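PDB 3HDQ: UDP-galactopyranose mutase from Deinococcus radiodurans, which probably catalyses the interconversion of UDP-galactopyranose and UDP-galactofuranose at a site built around bound FAD. Local coordinates for residues A[44-49]-A[227-232]; A[61-64]-A[68-71]; A[78-83]-A[220-225]. All coordinates share one frame; numbering follows the deposited sequence.

Along the chain, contact 2 closes before contact 3 opens, and both are nested within the loop that contact 1 closes. Helix 222-229 is the shared element: its start belongs to contact 3 and its end to contact 1, whose centres are about 18 Å apart. Contact 2 has its centre about 8 Å from that of contact 3 and about 16 Å from that of contact 1, and touches both: Ile64 packs on Gln227 and Leu230, while Asp70 OD1 and O probably hydrogen-bond to Tyr222 N and Thr223 OG1. Contacts 1 and 3 join the two ends of this helix to early elements of the FAD-binding Rossmann-like fold, and contact 2 packs against it beside the cofactor.

Contact 1. Residues A[44-49]-A[227-232]; sequences LAERLA and QNMLSS
Glu46, on helix 39-50, packs its aliphatic stem over the backbone carbonyl of Met229, in the last turn of helix 222-229. Traced outward, its CB lies 3.4 Å from Met229 O, and its CG stays by the same oxygen at 3.5 Å. With CG anti to the backbone N (chi1 -175°), the stem reaches that carbonyl; a bend at chi2 (-85°) then carries the carboxylate away from the 227-232 segment. OE1 receives Arg47 NE at 2.8 Å and is also hydrogen-bonded to Tyr97. OE2 receives Arg47 NH1 at 2.9 Å in a nearly straight bond (177°) and forms a salt bridge to Arg100. The carboxylate carbon lies at the guanidinium's edge, in its plane.

Helix 39-50 follows strand 30-35 of the parallel Rossmann-like sheet and appears to carry part of its GxGxxG motif. Two of its alanines extend the contact. The methyl of Ala45 meets the CD2 branch of Leu230 at 4.1 Å, Leu230 being the first residue to depart from helical angles. One turn on, Ala49 CB rests 3.7 Å from Ser232 OG, whose hydrogen bond goes to the backbone N of Asn234.

No hydrogen bond spans the two segments. Methyl and methylene groups of helix 39-50 meet a carbonyl oxygen, a hydroxyl and a leucine branch, while the buried carboxylate is satisfied by Tyr97 and two arginines, which would probably keep it ionised.

Contact 2. Residues A[61-64]-A[68-71]; sequences RPHI and AYDC. With FAD (flavin-adenine dinucleotide), chain L.
The carbonyl oxygen of Ile64 accepts a hydrogen bond from His63 ND1 at 2.7 Å and also touches the Tyr69 ring, with CD1 3.2 Å away. The bond is moderately straight, 158° at the hydrogen. Its oxygen lies close to the imidazole plane, whereas the nitrogen sits above the plane of the carbonyl. Held this way, the imidazole lies face-to-face on the phenol ring of Tyr69: the centroids are 3.8 Å apart and the planes differ by 13°. The nearest atoms are His63 ND1 and Tyr69 CG, at 3.3 Å, and the His63 CB methylene adds a CH-pi contact over the same phenol face, toward CE1 and CZ. With CG of His63 lodged between its own backbone N and carbonyl carbon (chi1 62°), the ring can fold back toward Ile64 O.

Both segments lie between strand 55-58 of the Rossmann-like fold and strand 71-72, which starts at Cys71. As is usual for this dinucleotide-binding fold, an acidic residue near the end of strand 55-58, here Asp59, hydrogen-bonds the cofactor; it also receives the backbone N of Arg61. The Arg61 side chain, extended from CG to NE, runs along the adenosine ribose of FAD. Its CD is 3.5 Å from FAD O2B, which lies over one face of the guanidinium, and NH1 gives FAD O3B a weak bond of 3.2 Å.

On the imidazole's other face lies Arg61 CB, while NE2 is hydrogen-bonded to Tyr82 OH, whose ring in turn forms a cation-pi pair with Arg61. Replacing His63 with an alanine is likely to strip the Tyr69 face of its stacking partner, Ile64 O of its imidazole donor and Tyr82 OH of its bond to NE2.

Contact 3. Residues A[78-83]-A[220-225]; sequences LIHPYG and HGYTRM
A type I beta turn, His80 to Gly83, follows strand 78-79 and faces the first turn of helix 222-229, with His80 and Tyr222 making the closest touch. Their rings form a T-shaped pair in which Tyr222 supplies the edge and His80 the face: centroids are 5.7 Å apart and the planes stand at 80°. The closest atoms are the two CE1 carbons, His80 CE1 lying near the phenol plane 3.9 Å from Tyr222 CE1. A chi1 of -67° swings the Tyr222 ring nearer to His80 than its CB alone would suggest. Each ring is fixed by a polar atom bound to His85: His80 ND1 to its backbone N, Tyr222 OH to its backbone O. The turn is closed by Gly83 N donating to His80 O at 3.2 Å.

On the strand itself, Leu78 CD2 approaches Gly221 CA at 4.5 Å. At the phi of Gly221, 94°, a CB would jam against the carbonyl O of the preceding residue, which by itself calls for glycine; it would also point toward Leu78. Asp70 OD1 accepts the backbone N of Tyr222 in the helix's first turn.

Tyr222 also packs on Phe39 and comes about 6 Å, side chain to ligand, from FAD, while Tyr82 touches the cofactor directly. The T-shaped pair thus ties the turn after strand 78-79 to the start of helix 222-229, in the second shell of the FAD site of this Rossmann-like fold.

Contact 1. Residues A[44-49]-A[227-232]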
# COMPACT_ATOMS: atom_id res chain seq x y z
N LEU A 44 -10.00 10.42 14.15
CA LEU A 44 -10.10 11.86 14.37
C LEU A 44 -9.82 12.66 13.07
O LEU A 44 -10.44 13.70 12.83
CB LEU A 44 -9.20 12.31 15.52
CG LEU A 44 -9.85 12.10 16.90
CD1 LEU A 44 -8.81 11.92 18.00
CD2 LEU A 44 -10.81 13.26 17.21
N ALA A 45 -8.93 12.15 12.23
CA ALA A 45 -8.71 12.80 10.95
C ALA A 45 -9.98 12.75 10.10
O ALA A 45 -10.35 13.73 9.47
CB ALA A 45 -7.54 12.16 10.21
N GLU A 46 -10.65 11.60 10.11
CA GLU A 46 -11.87 11.45 9.31
C GLU A 46 -13.01 12.33 9.82
O GLU A 46 -13.66 13.02 9.03
CB GLU A 46 -12.30 9.97 9.27
CG GLU A 46 -13.50 9.70 8.35
CD GLU A 46 -14.84 9.94 9.04
OE1 GLU A 46 -14.96 9.62 10.24
OE2 GLU A 46 -15.77 10.43 8.37
N ARG A 47 -13.25 12.30 11.13
CA ARG A 47 -14.30 13.10 11.75
C ARG A 47 -14.06 14.60 11.55
O ARG A 47 -14.94 15.31 11.11
CB ARG A 47 -14.42 12.79 13.24
CG ARG A 47 -14.94 11.38 13.54
CD ARG A 47 -16.44 11.24 13.24
NE ARG A 47 -16.70 11.20 11.81
CZ ARG A 47 -17.82 11.61 11.24
NH1 ARG A 47 -17.97 11.54 9.92
NH2 ARG A 47 -18.80 12.11 11.99
N LEU A 48 -12.86 15.07 11.88
CA LEU A 48 -12.56 16.49 11.74
C LEU A 48 -12.68 16.92 10.27
O LEU A 48 -13.20 18.00 9.96
CB LEU A 48 -11.16 16.82 12.30
CG LEU A 48 -10.85 17.18 13.76
CD1 LEU A 48 -11.99 17.90 14.49
CD2 LEU A 48 -10.32 16.02 14.59
N ALA A 49 -12.22 16.06 9.36
CA ALA A 49 -12.26 16.35 7.92
C ALA A 49 -13.68 16.55 7.41
O ALA A 49 -13.95 17.43 6.59
CB ALA A 49 -11.57 15.25 7.14
N GLN A 227 -7.45 3.38 4.18
CA GLN A 227 -7.36 4.23 2.99
C GLN A 227 -8.67 4.98 2.75
O GLN A 227 -8.65 6.18 2.47
CB GLN A 227 -6.92 3.43 1.75
CG GLN A 227 -5.42 3.13 1.76
CD GLN A 227 -4.97 2.09 0.73
OE1 GLN A 227 -5.78 1.51 0.00
NE2 GLN A 227 -3.65 1.84 0.68
N ASN A 228 -9.80 4.28 2.87
CA ASN A 228 -11.11 4.92 2.78
C ASN A 228 -11.32 6.00 3.87
O ASN A 228 -11.89 7.07 3.60
CB ASN A 228 -12.25 3.88 2.86
CG ASN A 228 -12.27 2.94 1.65
OD1 ASN A 228 -11.85 3.29 0.54
ND2 ASN A 228 -12.78 1.73 1.87
N MET A 229 -10.84 5.73 5.08
CA MET A 229 -10.97 6.68 6.20
C MET A 229 -10.21 7.99 5.96
O MET A 229 -10.64 9.06 6.41
CB MET A 229 -10.48 6.03 7.49
CG MET A 229 -11.55 5.80 8.54
SD MET A 229 -10.91 4.87 9.97
CE MET A 229 -10.95 3.26 9.25
N LEU A 230 -9.09 7.91 5.27
CA LEU A 230 -8.23 9.07 5.06
C LEU A 230 -8.39 9.66 3.66
O LEU A 230 -7.55 10.43 3.21
CB LEU A 230 -6.77 8.69 5.32
CG LEU A 230 -6.45 8.03 6.66
CD1 LEU A 230 -4.96 7.71 6.76
CD2 LEU A 230 -6.86 8.93 7.79
N SER A 231 -9.46 9.30 2.96
CA SER A 231 -9.62 9.68 1.56
C SER A 231 -10.10 11.12 1.32
O SER A 231 -9.91 11.65 0.23
CB SER A 231 -10.57 8.71 0.83
OG SER A 231 -11.86 8.79 1.39
N SER A 232 -10.75 11.72 2.32
CA SER A 232 -11.28 13.07 2.18
C SER A 232 -10.26 14.05 1.60
O SER A 232 -9.07 13.97 1.91
CB SER A 232 -11.78 13.61 3.53
OG SER A 232 -11.94 15.02 3.48

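Contact 2. Residues A[61-64]-A[68-71]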
# COMPACT_ATOMS: atom_id res chain seq x y z
N ARG A 61 6.24 6.11 10.45
CA ARG A 61 6.29 4.88 9.65
C ARG A 61 6.01 5.21 8.19
O ARG A 61 5.50 6.28 7.89
CB ARG A 61 5.33 3.83 10.20
CG ARG A 61 5.83 3.19 11.48
CD ARG A 61 4.72 2.45 12.20
NE ARG A 61 5.27 1.66 13.30
CZ ARG A 61 4.54 1.17 14.29
NH1 ARG A 61 3.24 1.38 14.33
NH2 ARG A 61 5.13 0.46 15.26
N PRO A 62 6.38 4.30 7.27
CA PRO A 62 6.18 4.61 5.85
C PRO A 62 4.81 4.19 5.36
O PRO A 62 4.58 4.16 4.16
CB PRO A 62 7.23 3.76 5.13
CG PRO A 62 7.78 2.78 6.19
CD PRO A 62 7.00 2.98 7.46
N HIS A 63 3.90 3.87 6.27
CA HIS A 63 2.57 3.41 5.89
C HIS A 63 1.55 3.92 6.90
O HIS A 63 1.92 4.32 8.00
CB HIS A 63 2.54 1.89 5.86
CG HIS A 63 2.82 1.27 7.20
ND1 HIS A 63 1.93 1.35 8.25
CD2 HIS A 63 3.89 0.59 7.66
CE1 HIS A 63 2.45 0.73 9.30
NE2 HIS A 63 3.63 0.26 8.97
N ILE A 64 0.27 3.88 6.54
CA ILE A 64 -0.81 4.26 7.46
C ILE A 64 -1.25 3.06 8.31
O ILE A 64 -0.72 1.95 8.16
CB ILE A 64 -2.03 4.83 6.69
CG1 ILE A 64 -2.61 3.77 5.75
CG2 ILE A 64 -1.62 6.08 5.90
CD1 ILE A 64 -3.83 4.20 4.95
N ALA A 68 -2.20 -1.77 13.18
CA ALA A 68 -3.22 -2.59 12.55
C ALA A 68 -3.01 -2.66 11.05
O ALA A 68 -3.79 -3.27 10.33
CB ALA A 68 -4.59 -2.04 12.87
N TYR A 69 -1.94 -2.04 10.57
CA TYR A 69 -1.61 -2.08 9.16
C TYR A 69 -1.51 -3.53 8.69
O TYR A 69 -0.95 -4.38 9.40
CB TYR A 69 -0.27 -1.38 8.95
CG TYR A 69 0.30 -1.49 7.55
CD1 TYR A 69 -0.24 -0.78 6.50
CD2 TYR A 69 1.41 -2.28 7.30
CE1 TYR A 69 0.30 -0.85 5.23
CE2 TYR A 69 1.96 -2.37 6.04
CZ TYR A 69 1.39 -1.65 5.01
OH TYR A 69 1.92 -1.73 3.75
N ASP A 70 -2.04 -3.82 7.51
CA ASP A 70 -1.79 -5.12 6.89
C ASP A 70 -1.32 -4.99 5.43
O ASP A 70 -1.48 -3.95 4.80
CB ASP A 70 -3.00 -6.06 7.01
CG ASP A 70 -4.24 -5.52 6.34
OD1 ASP A 70 -5.34 -5.94 6.74
OD2 ASP A 70 -4.13 -4.69 5.42
N CYS A 71 -0.72 -6.05 4.92
CA CYS A 71 -0.17 -6.01 3.57
C CYS A 71 0.06 -7.42 3.04
O CYS A 71 0.07 -8.40 3.79
CB CYS A 71 1.16 -5.25 3.58
SG CYS A 71 2.42 -6.10 4.54
PA FAD L . -1.00 2.89 17.14
O1A FAD L . -1.40 1.89 16.23
O2A FAD L . 0.12 2.45 17.86
O5B FAD L . -0.64 4.13 16.29
C5B FAD L . 0.02 5.25 16.76
C4B FAD L . 0.87 5.76 15.65
O4B FAD L . 1.56 6.89 16.05
C3B FAD L . 1.92 4.73 15.31
O3B FAD L . 1.79 4.22 14.02
C2B FAD L . 3.21 5.46 15.45
O2B FAD L . 4.04 5.14 14.39
C1B FAD L . 2.79 6.90 15.43
N9A FAD L . 3.77 7.75 16.09
C8A FAD L . 4.27 7.65 17.33
N7A FAD L . 5.14 8.61 17.54
C5A FAD L . 5.22 9.34 16.44
C6A FAD L . 5.96 10.45 16.09
N6A FAD L . 6.66 11.08 16.96
N1A FAD L . 5.83 10.99 14.86
C2A FAD L . 4.99 10.44 13.96
N3A FAD L . 4.27 9.35 14.31
C4A FAD L . 4.38 8.80 15.52
N1 FAD L . -6.65 -5.10 19.22
C2 FAD L . -7.79 -5.75 19.00
O2 FAD L . -8.85 -5.20 19.11
N3 FAD L . -7.73 -7.03 18.64
C4 FAD L . -6.53 -7.65 18.50
O4 FAD L . -6.46 -8.79 18.18
C4X FAD L . -5.39 -6.98 18.74
N5 FAD L . -4.21 -7.61 18.62
C5X FAD L . -3.07 -6.94 18.86
C6 FAD L . -1.87 -7.59 18.71
C7 FAD L . -0.70 -6.91 18.95
C7M FAD L . 0.59 -7.60 18.81
C8 FAD L . -0.73 -5.60 19.32
C8M FAD L . 0.56 -4.91 19.57
C9 FAD L . -1.94 -4.94 19.45
C9A FAD L . -3.12 -5.61 19.23
N10 FAD L . -4.32 -4.98 19.35
C10 FAD L . -5.45 -5.68 19.11
C1' FAD L . -4.43 -3.59 19.86
C2' FAD L . -4.36 -2.54 18.78
O2' FAD L . -3.11 -2.67 18.20
C3' FAD L . -4.50 -1.12 19.30
O3' FAD L . -5.70 -0.83 19.87
C4' FAD L . -4.56 -0.15 18.18
O4' FAD L . -3.82 -0.75 17.16
C5' FAD L . -3.98 1.15 18.66
O5' FAD L . -4.34 2.26 17.93
P FAD L . -3.58 3.59 18.18
O1P FAD L . -3.92 4.52 17.17
O2P FAD L . -4.02 4.08 19.43
O3P FAD L . -2.05 3.29 18.23

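Contact 3. Residues A[78-83]-A[220-225]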
# COMPACT_ATOMS: atom_id res chain seq x y z
N LEU A 78 -1.95 -12.24 2.49
CA LEU A 78 -2.33 -11.10 3.32
C LEU A 78 -1.93 -11.33 4.77
O LEU A 78 -2.40 -12.28 5.39
CB LEU A 78 -3.83 -10.87 3.22
CG LEU A 78 -4.42 -9.66 3.95
CD1 LEU A 78 -3.83 -8.34 3.42
CD2 LEU A 78 -5.93 -9.66 3.81
N ILE A 79 -1.05 -10.49 5.31
CA ILE A 79 -0.55 -10.65 6.69
C ILE A 79 -0.67 -9.38 7.52
O ILE A 79 -0.94 -8.29 6.99
CB ILE A 79 0.93 -11.02 6.71
CG1 ILE A 79 1.74 -9.83 6.16
CG2 ILE A 79 1.18 -12.31 5.95
CD1 ILE A 79 3.22 -9.92 6.35
N HIS A 80 -0.45 -9.52 8.82
CA HIS A 80 -0.33 -8.36 9.71
C HIS A 80 1.11 -8.26 10.20
O HIS A 80 1.54 -9.04 11.05
CB HIS A 80 -1.27 -8.49 10.91
CG HIS A 80 -2.68 -8.81 10.54
ND1 HIS A 80 -3.66 -9.08 11.48
CD2 HIS A 80 -3.29 -8.92 9.33
CE1 HIS A 80 -4.80 -9.33 10.87
NE2 HIS A 80 -4.60 -9.24 9.56
N PRO A 81 1.87 -7.30 9.67
CA PRO A 81 3.28 -7.19 10.05
C PRO A 81 3.50 -7.08 11.56
O PRO A 81 4.56 -7.51 12.02
CB PRO A 81 3.76 -5.92 9.33
CG PRO A 81 2.80 -5.76 8.17
CD PRO A 81 1.47 -6.28 8.68
N TYR A 82 2.55 -6.52 12.31
CA TYR A 82 2.76 -6.30 13.75
C TYR A 82 1.95 -7.22 14.66
O TYR A 82 1.52 -6.82 15.75
CB TYR A 82 2.47 -4.84 14.14
CG TYR A 82 3.16 -3.84 13.26
CD1 TYR A 82 2.49 -3.24 12.20
CD2 TYR A 82 4.49 -3.50 13.47
CE1 TYR A 82 3.12 -2.33 11.37
CE2 TYR A 82 5.14 -2.58 12.65
CZ TYR A 82 4.45 -2.00 11.59
OH TYR A 82 5.07 -1.09 10.77
N GLY A 83 1.74 -8.46 14.21
CA GLY A 83 1.02 -9.43 15.00
C GLY A 83 -0.46 -9.48 14.64
O GLY A 83 -0.99 -8.54 14.06
N HIS A 220 -11.44 -6.75 2.97
CA HIS A 220 -10.20 -6.68 2.22
C HIS A 220 -9.01 -6.19 3.04
O HIS A 220 -8.02 -5.69 2.50
CB HIS A 220 -10.39 -5.84 0.96
CG HIS A 220 -11.58 -6.25 0.16
ND1 HIS A 220 -11.69 -7.48 -0.44
CD2 HIS A 220 -12.72 -5.58 -0.14
CE1 HIS A 220 -12.85 -7.57 -1.07
NE2 HIS A 220 -13.49 -6.42 -0.91
N GLY A 221 -9.13 -6.35 4.36
CA GLY A 221 -8.06 -6.00 5.27
C GLY A 221 -8.16 -4.59 5.82
O GLY A 221 -8.93 -3.76 5.34
N TYR A 222 -7.38 -4.32 6.86
CA TYR A 222 -7.37 -3.03 7.53
C TYR A 222 -6.90 -1.89 6.64
O TYR A 222 -7.48 -0.81 6.65
CB TYR A 222 -6.47 -3.11 8.77
CG TYR A 222 -7.02 -4.02 9.85
CD1 TYR A 222 -6.56 -5.32 9.99
CD2 TYR A 222 -8.02 -3.58 10.70
CE1 TYR A 222 -7.07 -6.15 10.97
CE2 TYR A 222 -8.54 -4.40 11.67
CZ TYR A 222 -8.07 -5.69 11.80
OH TYR A 222 -8.60 -6.50 12.78
N THR A 223 -5.84 -2.12 5.88
CA THR A 223 -5.23 -1.05 5.12
C THR A 223 -6.21 -0.42 4.13
O THR A 223 -6.34 0.81 4.07
CB THR A 223 -3.94 -1.52 4.43
OG1 THR A 223 -2.98 -1.83 5.45
CG2 THR A 223 -3.36 -0.44 3.52
N ARG A 224 -6.92 -1.27 3.39
CA ARG A 224 -8.01 -0.81 2.54
C ARG A 224 -9.02 0.05 3.31
O ARG A 224 -9.45 1.09 2.83
CB ARG A 224 -8.69 -2.00 1.87
CG ARG A 224 -7.80 -2.69 0.84
CD ARG A 224 -7.80 -1.92 -0.46
NE ARG A 224 -9.17 -1.84 -0.98
CZ ARG A 224 -9.76 -2.82 -1.67
NH1 ARG A 224 -9.09 -3.94 -1.95
NH2 ARG A 224 -11.01 -2.67 -2.08
N MET A 225 -9.39 -0.40 4.51
CA MET A 225 -10.34 0.33 5.35
C MET A 225 -9.77 1.71 5.73
O MET A 225 -10.43 2.74 5.57
CB MET A 225 -10.67 -0.48 6.62
CG MET A 225 -11.61 0.23 7.60
SD MET A 225 -11.66 -0.57 9.21
CE MET A 225 -10.11 0.00 9.90